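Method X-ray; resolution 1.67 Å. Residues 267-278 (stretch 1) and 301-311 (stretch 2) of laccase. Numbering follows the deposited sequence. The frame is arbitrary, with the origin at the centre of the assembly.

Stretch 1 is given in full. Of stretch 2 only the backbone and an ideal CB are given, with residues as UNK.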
ATOM      1  N   LEU A 267     -10.684  -4.511  -0.004  1.00 22.84           N
ATOM      2  CA  LEU A 267     -10.104  -4.387   1.290  1.00 23.36           C
ATOM      3  C   LEU A 267      -8.691  -3.884   1.157  1.00 22.74           C
ATOM      4  O   LEU A 267      -7.909  -4.431   0.390  1.00 23.17           O
ATOM      5  CB  LEU A 267     -10.111  -5.709   2.009  1.00 23.08           C
ATOM      6  CG  LEU A 267     -11.526  -6.346   2.085  1.00 25.90           C
ATOM      7  CD1 LEU A 267     -11.443  -7.806   2.572  1.00 26.43           C
ATOM      8  CD2 LEU A 267     -12.439  -5.488   2.955  1.00 25.13           C
ATOM      9  N   ILE A 268      -8.382  -2.861   1.936  1.00 22.68           N
ATOM     10  CA  ILE A 268      -7.023  -2.270   1.988  1.00 21.40           C
ATOM     11  C   ILE A 268      -6.594  -2.018   3.382  1.00 21.63           C
ATOM     12  O   ILE A 268      -7.275  -1.318   4.128  1.00 21.33           O
ATOM     13  CB  ILE A 268      -6.886  -0.978   1.185  1.00 22.03           C
ATOM     14  CG1 ILE A 268      -7.666  -1.055  -0.132  1.00 21.81           C
ATOM     15  CG2 ILE A 268      -5.308  -0.605   0.986  1.00 21.05           C
ATOM     16  CD1 ILE A 268      -7.421   0.100  -1.041  1.00 22.35           C
ATOM     17  N   ASN A 269      -5.416  -2.525   3.733  1.00 21.91           N
ATOM     18  CA  ASN A 269      -4.810  -2.194   5.017  1.00 21.51           C
ATOM     19  C   ASN A 269      -3.857  -0.993   4.787  1.00 21.84           C
ATOM     20  O   ASN A 269      -2.892  -1.112   4.100  1.00 22.38           O
ATOM     21  CB  ASN A 269      -4.087  -3.414   5.616  1.00 21.73           C
ATOM     22  CG  ASN A 269      -3.291  -3.126   6.872  1.00 20.98           C
ATOM     23  OD1 ASN A 269      -3.119  -1.975   7.358  1.00 22.30           O
ATOM     24  ND2 ASN A 269      -2.704  -4.246   7.410  1.00 21.11           N
ATOM     25  N   VAL A 270      -4.184   0.107   5.406  1.00 22.06           N
ATOM     26  CA  VAL A 270      -3.463   1.380   5.220  1.00 21.39           C
ATOM     27  C   VAL A 270      -2.983   1.963   6.531  1.00 21.34           C
ATOM     28  O   VAL A 270      -2.691   3.168   6.622  1.00 22.22           O
ATOM     29  CB  VAL A 270      -4.339   2.414   4.459  1.00 21.02           C
ATOM     30  CG1 VAL A 270      -4.707   1.851   3.084  1.00 18.71           C
ATOM     31  CG2 VAL A 270      -5.576   2.856   5.300  1.00 21.73           C
ATOM     32  N   GLY A 271      -2.752   1.110   7.524  1.00 22.96           N
ATOM     33  CA  GLY A 271      -2.349   1.542   8.809  1.00 24.11           C
ATOM     34  C   GLY A 271      -0.864   1.873   8.820  1.00 24.69           C
ATOM     35  O   GLY A 271      -0.137   1.554   7.853  1.00 25.50           O
ATOM     36  N   ILE A 272      -0.457   2.590   9.859  1.00 24.17           N
ATOM     37  CA  ILE A 272       0.952   2.947  10.122  1.00 25.67           C
ATOM     38  C   ILE A 272       1.684   1.683  10.530  1.00 23.88           C
ATOM     39  O   ILE A 272       2.790   1.409  10.105  1.00 23.18           O
ATOM     40  CB  ILE A 272       0.972   3.977  11.304  1.00 25.83           C
ATOM     41  CG1 ILE A 272       0.418   5.301  10.837  1.00 29.94           C
ATOM     42  CG2 ILE A 272       2.363   4.163  11.925  1.00 28.77           C
ATOM     43  CD1 ILE A 272       0.022   6.198  12.023  1.00 30.90           C
ATOM     44  N   ASP A 273       1.038   0.919  11.386  1.00 24.56           N
ATOM     45  CA  ASP A 273       1.632  -0.339  11.888  1.00 24.31           C
ATOM     46  C   ASP A 273       0.561  -1.220  12.415  1.00 23.39           C
ATOM     47  O   ASP A 273       0.379  -1.347  13.622  1.00 23.74           O
ATOM     48  CB  ASP A 273       2.645  -0.041  12.969  1.00 24.96           C
ATOM     49  CG  ASP A 273       3.553  -1.249  13.285  1.00 25.94           C
ATOM     50  OD1 ASP A 273       3.254  -2.360  12.842  1.00 29.70           O
ATOM     51  OD2 ASP A 273       4.579  -1.054  13.957  1.00 31.03           O
ATOM     52  N   SER A 274      -0.163  -1.851  11.488  1.00 23.47           N
ATOM     53  CA  SER A 274      -1.370  -2.602  11.781  1.00 22.42           C
ATOM     54  C   SER A 274      -1.376  -3.828  10.954  1.00 22.72           C
ATOM     55  O   SER A 274      -1.059  -3.750   9.766  1.00 23.10           O
ATOM     56  CB  SER A 274      -2.641  -1.774  11.459  1.00 22.04           C
ATOM     57  OG  SER A 274      -2.499  -1.202  10.164  1.00 23.96           O
ATOM     58  N   HIS A 275      -1.906  -4.902  11.507  1.00 22.22           N
ATOM     59  CA  HIS A 275      -2.146  -6.133  10.764  1.00 22.09           C
ATOM     60  C   HIS A 275      -3.574  -6.513  11.020  1.00 23.10           C
ATOM     61  O   HIS A 275      -4.050  -6.430  12.173  1.00 22.80           O
ATOM     62  CB  HIS A 275      -1.244  -7.288  11.207  1.00 22.86           C
ATOM     63  CG  HIS A 275      -1.216  -8.422  10.244  1.00 24.26           C
ATOM     64  ND1 HIS A 275      -2.192  -9.394  10.207  1.00 24.61           N
ATOM     65  CD2 HIS A 275      -0.353  -8.711   9.238  1.00 22.91           C
ATOM     66  CE1 HIS A 275      -1.921 -10.239   9.218  1.00 24.22           C
ATOM     67  NE2 HIS A 275      -0.793  -9.873   8.648  1.00 23.86           N
ATOM     68  N   PHE A 276      -4.222  -6.951   9.973  1.00 22.46           N
ATOM     69  CA  PHE A 276      -5.635  -7.304  10.046  1.00 22.99           C
ATOM     70  C   PHE A 276      -5.858  -8.713   9.579  1.00 24.24           C
ATOM     71  O   PHE A 276      -5.120  -9.265   8.796  1.00 23.24           O
ATOM     72  CB  PHE A 276      -6.565  -6.297   9.308  1.00 22.85           C
ATOM     73  CG  PHE A 276      -6.523  -4.911   9.883  1.00 22.67           C
ATOM     74  CD1 PHE A 276      -7.230  -4.583  11.027  1.00 24.26           C
ATOM     75  CD2 PHE A 276      -5.731  -3.944   9.293  1.00 24.08           C
ATOM     76  CE1 PHE A 276      -7.187  -3.339  11.566  1.00 23.52           C
ATOM     77  CE2 PHE A 276      -5.672  -2.688   9.820  1.00 22.83           C
ATOM     78  CZ  PHE A 276      -6.398  -2.386  10.996  1.00 24.29           C
ATOM     79  N   GLU A 277      -6.942  -9.289  10.077  1.00 24.45           N
ATOM     80  CA  GLU A 277      -7.442 -10.580   9.638  1.00 23.98           C
ATOM     81  C   GLU A 277      -8.951 -10.457   9.450  1.00 25.19           C
ATOM     82  O   GLU A 277      -9.787 -10.887  10.270  1.00 25.37           O
ATOM     83  CB  GLU A 277      -7.028 -11.707  10.610  1.00 24.55           C
ATOM     84  CG  GLU A 277      -7.261 -13.069   9.977  1.00 21.90           C
ATOM     85  CD  GLU A 277      -6.957 -14.239  10.896  1.00 21.88           C
ATOM     86  OE1 GLU A 277      -6.168 -14.004  11.837  1.00 27.75           O
ATOM     87  OE2 GLU A 277      -7.542 -15.378  10.616  1.00 27.24           O
ATOM     88  N   PHE A 278      -9.320  -9.810   8.354  1.00 24.46           N
ATOM     89  CA  PHE A 278     -10.644  -9.354   8.140  1.00 23.91           C
ATOM     90  C   PHE A 278     -11.639 -10.517   8.075  1.00 25.27           C
ATOM     91  O   PHE A 278     -11.362 -11.535   7.413  1.00 24.49           O
ATOM     92  CB  PHE A 278     -10.679  -8.547   6.813  1.00 23.44           C
ATOM     93  CG  PHE A 278     -11.994  -7.981   6.489  1.00 23.34           C
ATOM     94  CD1 PHE A 278     -12.410  -6.771   6.992  1.00 21.88           C
ATOM     95  CD2 PHE A 278     -12.870  -8.674   5.653  1.00 25.25           C
ATOM     96  CE1 PHE A 278     -13.652  -6.265   6.674  1.00 22.92           C
ATOM     97  CE2 PHE A 278     -14.129  -8.123   5.292  1.00 26.14           C
ATOM     98  CZ  PHE A 278     -14.510  -6.943   5.827  1.00 22.76           C
ATOM     99  N   UNK A 301     -12.905 -17.836   5.610  1.00 29.32           N
ATOM    100  CA  UNK A 301     -13.690 -17.153   6.643  1.00 30.43           C
ATOM    101  C   UNK A 301     -13.030 -15.889   7.168  1.00 28.66           C
ATOM    102  O   UNK A 301     -13.707 -15.021   7.741  1.00 27.97           O
ATOM    103  CB  UNK A 301     -13.946 -18.106   7.812  1.00 30.43           C
ATOM    104  N   UNK A 302     -11.714 -15.841   7.049  1.00 27.62           N
ATOM    105  CA  UNK A 302     -10.953 -14.683   7.527  1.00 26.61           C
ATOM    106  C   UNK A 302      -9.862 -14.410   6.514  1.00 26.01           C
ATOM    107  O   UNK A 302      -9.514 -15.279   5.724  1.00 27.32           O
ATOM    108  CB  UNK A 302     -10.368 -14.919   8.921  1.00 26.61           C
ATOM    109  N   UNK A 303      -9.308 -13.207   6.538  1.00 25.05           N
ATOM    110  CA  UNK A 303      -8.389 -12.816   5.439  1.00 24.42           C
ATOM    111  C   UNK A 303      -7.275 -11.950   6.046  1.00 23.20           C
ATOM    112  O   UNK A 303      -7.534 -10.802   6.527  1.00 23.61           O
ATOM    113  CB  UNK A 303      -9.126 -12.061   4.331  1.00 24.42           C
ATOM    114  N   UNK A 304      -6.070 -12.515   6.054  1.00 22.50           N
ATOM    115  CA  UNK A 304      -4.894 -11.904   6.612  1.00 21.79           C
ATOM    116  C   UNK A 304      -4.473 -10.809   5.642  1.00 22.67           C
ATOM    117  O   UNK A 304      -4.385 -11.072   4.453  1.00 22.76           O
ATOM    118  CB  UNK A 304      -3.780 -12.926   6.847  1.00 21.79           C
ATOM    119  N   UNK A 305      -4.242  -9.608   6.149  1.00 22.43           N
ATOM    120  CA  UNK A 305      -3.919  -8.496   5.248  1.00 21.66           C
ATOM    121  C   UNK A 305      -2.857  -7.672   5.881  1.00 20.59           C
ATOM    122  O   UNK A 305      -3.033  -7.060   6.973  1.00 22.29           O
ATOM    123  CB  UNK A 305      -5.145  -7.638   4.929  1.00 21.66           C
ATOM    124  N   UNK A 306      -1.689  -7.695   5.265  1.00 20.88           N
ATOM    125  CA  UNK A 306      -0.626  -6.781   5.642  1.00 21.20           C
ATOM    126  C   UNK A 306      -0.681  -5.372   5.065  1.00 21.36           C
ATOM    127  O   UNK A 306      -1.473  -5.081   4.223  1.00 22.73           O
ATOM    128  CB  UNK A 306       0.710  -7.409   5.240  1.00 21.20           C
ATOM    129  N   UNK A 307       0.122  -4.473   5.611  1.00 22.06           N
ATOM    130  CA  UNK A 307       0.026  -3.074   5.266  1.00 21.82           C
ATOM    131  C   UNK A 307       0.322  -2.858   3.794  1.00 20.54           C
ATOM    132  O   UNK A 307       1.341  -3.297   3.287  1.00 23.07           O
ATOM    133  CB  UNK A 307       0.979  -2.245   6.129  1.00 21.82           C
ATOM    134  N   UNK A 308      -0.562  -2.195   3.119  1.00 19.85           N
ATOM    135  CA  UNK A 308      -0.405  -1.893   1.703  1.00 19.49           C
ATOM    136  C   UNK A 308      -0.955  -2.968   0.783  1.00 20.07           C
ATOM    137  O   UNK A 308      -1.154  -2.677  -0.416  1.00 21.32           O
ATOM    138  CB  UNK A 308       1.076  -1.671   1.388  1.00 19.49           C
ATOM    139  N   UNK A 309      -1.259  -4.135   1.350  1.00 20.49           N
ATOM    140  CA  UNK A 309      -1.962  -5.179   0.646  1.00 20.76           C
ATOM    141  C   UNK A 309      -3.434  -4.843   0.411  1.00 21.59           C
ATOM    142  O   UNK A 309      -4.063  -4.156   1.240  1.00 22.04           O
ATOM    143  CB  UNK A 309      -1.844  -6.491   1.424  1.00 20.76           C
ATOM    144  N   UNK A 310      -3.976  -5.358  -0.722  1.00 19.71           N
ATOM    145  CA  UNK A 310      -5.353  -5.248  -1.088  1.00 20.97           C
ATOM    146  C   UNK A 310      -5.812  -6.617  -1.342  1.00 21.40           C
ATOM    147  O   UNK A 310      -5.028  -7.448  -1.757  1.00 20.55           O
ATOM    148  CB  UNK A 310      -5.580  -4.334  -2.294  1.00 20.97           C
ATOM    149  N   UNK A 311      -7.085  -6.837  -1.047  1.00 22.30           N
ATOM    150  CA  UNK A 311      -7.787  -8.014  -1.548  1.00 21.58           C
ATOM    151  C   UNK A 311      -9.117  -7.575  -2.031  1.00 21.89           C
ATOM    152  O   UNK A 311      -9.798  -6.738  -1.397  1.00 21.71           O
ATOM    153  CB  UNK A 311      -7.925  -9.105  -0.485  1.00 21.58           C
TER

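Position 301 opens the stretch with its CA-to-CB bond sideways and no atom of stretch 1 within 5.5 Å of the ideal CB. Nearly any polar residue would do; the deposited one is Asp301, whose end leads away.

Position 302 points toward stretch 1, and its ideal CB lies 3.3 Å from Glu277 OE2. A carboxylate so near asks for a short donor: serine or threonine, perhaps a small amide. Thr302 answers, OG1 donating to Glu277 OE2 in a very short 2.4 Å hydrogen bond.

At 303 the backbone pairs antiparallel with Phe278: Phe278 N donates to the 303 O at 2.7 Å, while the return bond from the 303 N to Phe278 O, 2.8 Å, is weak because its angle is only 122°. The CB lies on the sheet face that carries Leu267 and Phe278, 5.2 Å from Leu267 CD1, so a branched aliphatic of medium length suits. Leu303 brings CD2 to 3.7 Å from Leu267 CD1.

Position 304 turns to the other face, that of Glu277. Its CB sits 4.0 Å from His275 CE1 and 4.7 Å from Glu277 CG, the methylene part of an acidic chain. Leucine, methionine or a long polar chain with an aliphatic stem could lie here. Leu304 places CD2 at the edge of the His275 ring, 3.7 Å from CE1, and 3.5 Å from Glu277 CG.

Position 305 returns to the face of Leu267 and Phe278, with both backbone bonds to Phe276 in place: 305 N to Phe276 O at 2.8 Å and Phe276 N to 305 O at 3.2 Å. That same O also accepts from Asn269 ND2 at 2.9 Å. Between Asn269 CB and the two hydrophobic residues, a branched aliphatic is wanted. Ile305 sets CD1 3.8 Å from Leu267 CB and 4.1 Å from Phe278 CB, with CG2 3.7 Å from Asn269 CB.

A CB at 306 would point away and has room, so small residues in general fit; Gly306 begins a type II turn.

Position 307 points sideways beside the 271-274 loop, its CB 4.3 Å from Gly271 O and 4.4 Å from Ser274 O. A chain that bends back could cover the loop backbone, and a donor might also be tried. Ile307 covers it with carbon: CG1 is 3.1 Å from Ser274 O, CG2 3.3 Å from Gly271 O and CD1 3.7 Å from Asp273 CA.

At 308, phi/psi of 89/-13 would jam a CB against the preceding carbonyl, calling for glycine. Gly308 N donates to Asn269 O at 2.8 Å.

Position 309 is sideways with nothing of stretch 1 near its CB, so a polar chain could serve the turn. Gln309 OE1 accepts from Gly306 N at 2.8 Å.

Position 310 shares a face with Ile268, inviting an aliphatic stem; Arg310 CG packs 3.6 Å from Ile268 CG1.

Position 311, on Leu267's face, tolerates large residues. Tyr311 leads its end away, while its N donates to Leu267 O at 2.9 Å.

Stretch 2, residues 301-311: DTLLIGIGQRY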
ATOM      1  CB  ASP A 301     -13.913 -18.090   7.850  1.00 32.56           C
ATOM      2  CG  ASP A 301     -14.862 -19.223   7.538  1.00 36.83           C
ATOM      3  OD1 ASP A 301     -15.865 -19.001   6.814  1.00 42.90           O
ATOM      4  OD2 ASP A 301     -14.576 -20.335   8.036  1.00 45.86           O
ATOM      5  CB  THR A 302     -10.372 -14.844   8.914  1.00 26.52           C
ATOM      6  OG1 THR A 302      -9.187 -15.610   8.851  1.00 28.10           O
ATOM      7  CG2 THR A 302     -11.360 -15.494   9.885  1.00 27.47           C
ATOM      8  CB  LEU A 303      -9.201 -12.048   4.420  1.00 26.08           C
ATOM      9  CG  LEU A 303      -8.546 -11.552   3.128  1.00 25.90           C
ATOM     10  CD1 LEU A 303      -7.707 -12.627   2.488  1.00 25.84           C
ATOM     11  CD2 LEU A 303      -9.573 -10.998   2.166  1.00 27.23           C
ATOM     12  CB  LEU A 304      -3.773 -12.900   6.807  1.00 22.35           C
ATOM     13  CG  LEU A 304      -4.019 -13.980   7.886  1.00 20.54           C
ATOM     14  CD1 LEU A 304      -3.063 -15.182   7.664  1.00 21.62           C
ATOM     15  CD2 LEU A 304      -3.821 -13.359   9.238  1.00 23.76           C
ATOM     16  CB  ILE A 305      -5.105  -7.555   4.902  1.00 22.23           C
ATOM     17  CG1 ILE A 305      -6.390  -8.301   4.558  1.00 26.34           C
ATOM     18  CG2 ILE A 305      -4.689  -6.569   3.750  1.00 21.99           C
ATOM     19  CD1 ILE A 305      -7.602  -7.384   4.360  1.00 27.59           C
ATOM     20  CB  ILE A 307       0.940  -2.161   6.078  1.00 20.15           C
ATOM     21  CG1 ILE A 307       0.643  -2.284   7.575  1.00 25.75           C
ATOM     22  CG2 ILE A 307       0.691  -0.678   5.632  1.00 20.42           C
ATOM     23  CD1 ILE A 307       1.684  -1.608   8.423  1.00 22.49           C
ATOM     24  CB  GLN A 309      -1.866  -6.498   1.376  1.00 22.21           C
ATOM     25  CG  GLN A 309      -0.527  -7.083   1.342  1.00 22.14           C
ATOM     26  CD  GLN A 309      -0.478  -8.507   1.839  1.00 21.51           C
ATOM     27  OE1 GLN A 309      -1.200  -8.863   2.766  1.00 24.11           O
ATOM     28  NE2 GLN A 309       0.453  -9.285   1.311  1.00 22.17           N
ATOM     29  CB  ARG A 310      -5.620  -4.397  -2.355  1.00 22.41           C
ATOM     30  CG  ARG A 310      -5.321  -2.944  -2.146  1.00 19.50           C
ATOM     31  CD  ARG A 310      -3.874  -2.647  -2.292  1.00 20.33           C
ATOM     32  NE  ARG A 310      -3.478  -2.762  -3.672  1.00 18.05           N
ATOM     33  CZ  ARG A 310      -2.232  -2.999  -4.102  1.00 20.95           C
ATOM     34  NH1 ARG A 310      -1.254  -3.257  -3.263  1.00 21.48           N
ATOM     35  NH2 ARG A 310      -2.000  -3.014  -5.406  1.00 22.00           N
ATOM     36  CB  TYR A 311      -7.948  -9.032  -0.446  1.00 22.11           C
ATOM     37  CG  TYR A 311      -6.704  -9.794  -0.118  1.00 20.05           C
ATOM     38  CD1 TYR A 311      -6.301 -10.881  -0.884  1.00 23.50           C
ATOM     39  CD2 TYR A 311      -5.898  -9.401   0.932  1.00 20.58           C
ATOM     40  CE1 TYR A 311      -5.174 -11.576  -0.565  1.00 22.24           C
ATOM     41  CE2 TYR A 311      -4.765 -10.107   1.267  1.00 20.07           C
ATOM     42  CZ  TYR A 311      -4.399 -11.185   0.516  1.00 20.56           C
ATOM     43  OH  TYR A 311      -3.306 -11.874   0.834  1.00 23.01           O
TER
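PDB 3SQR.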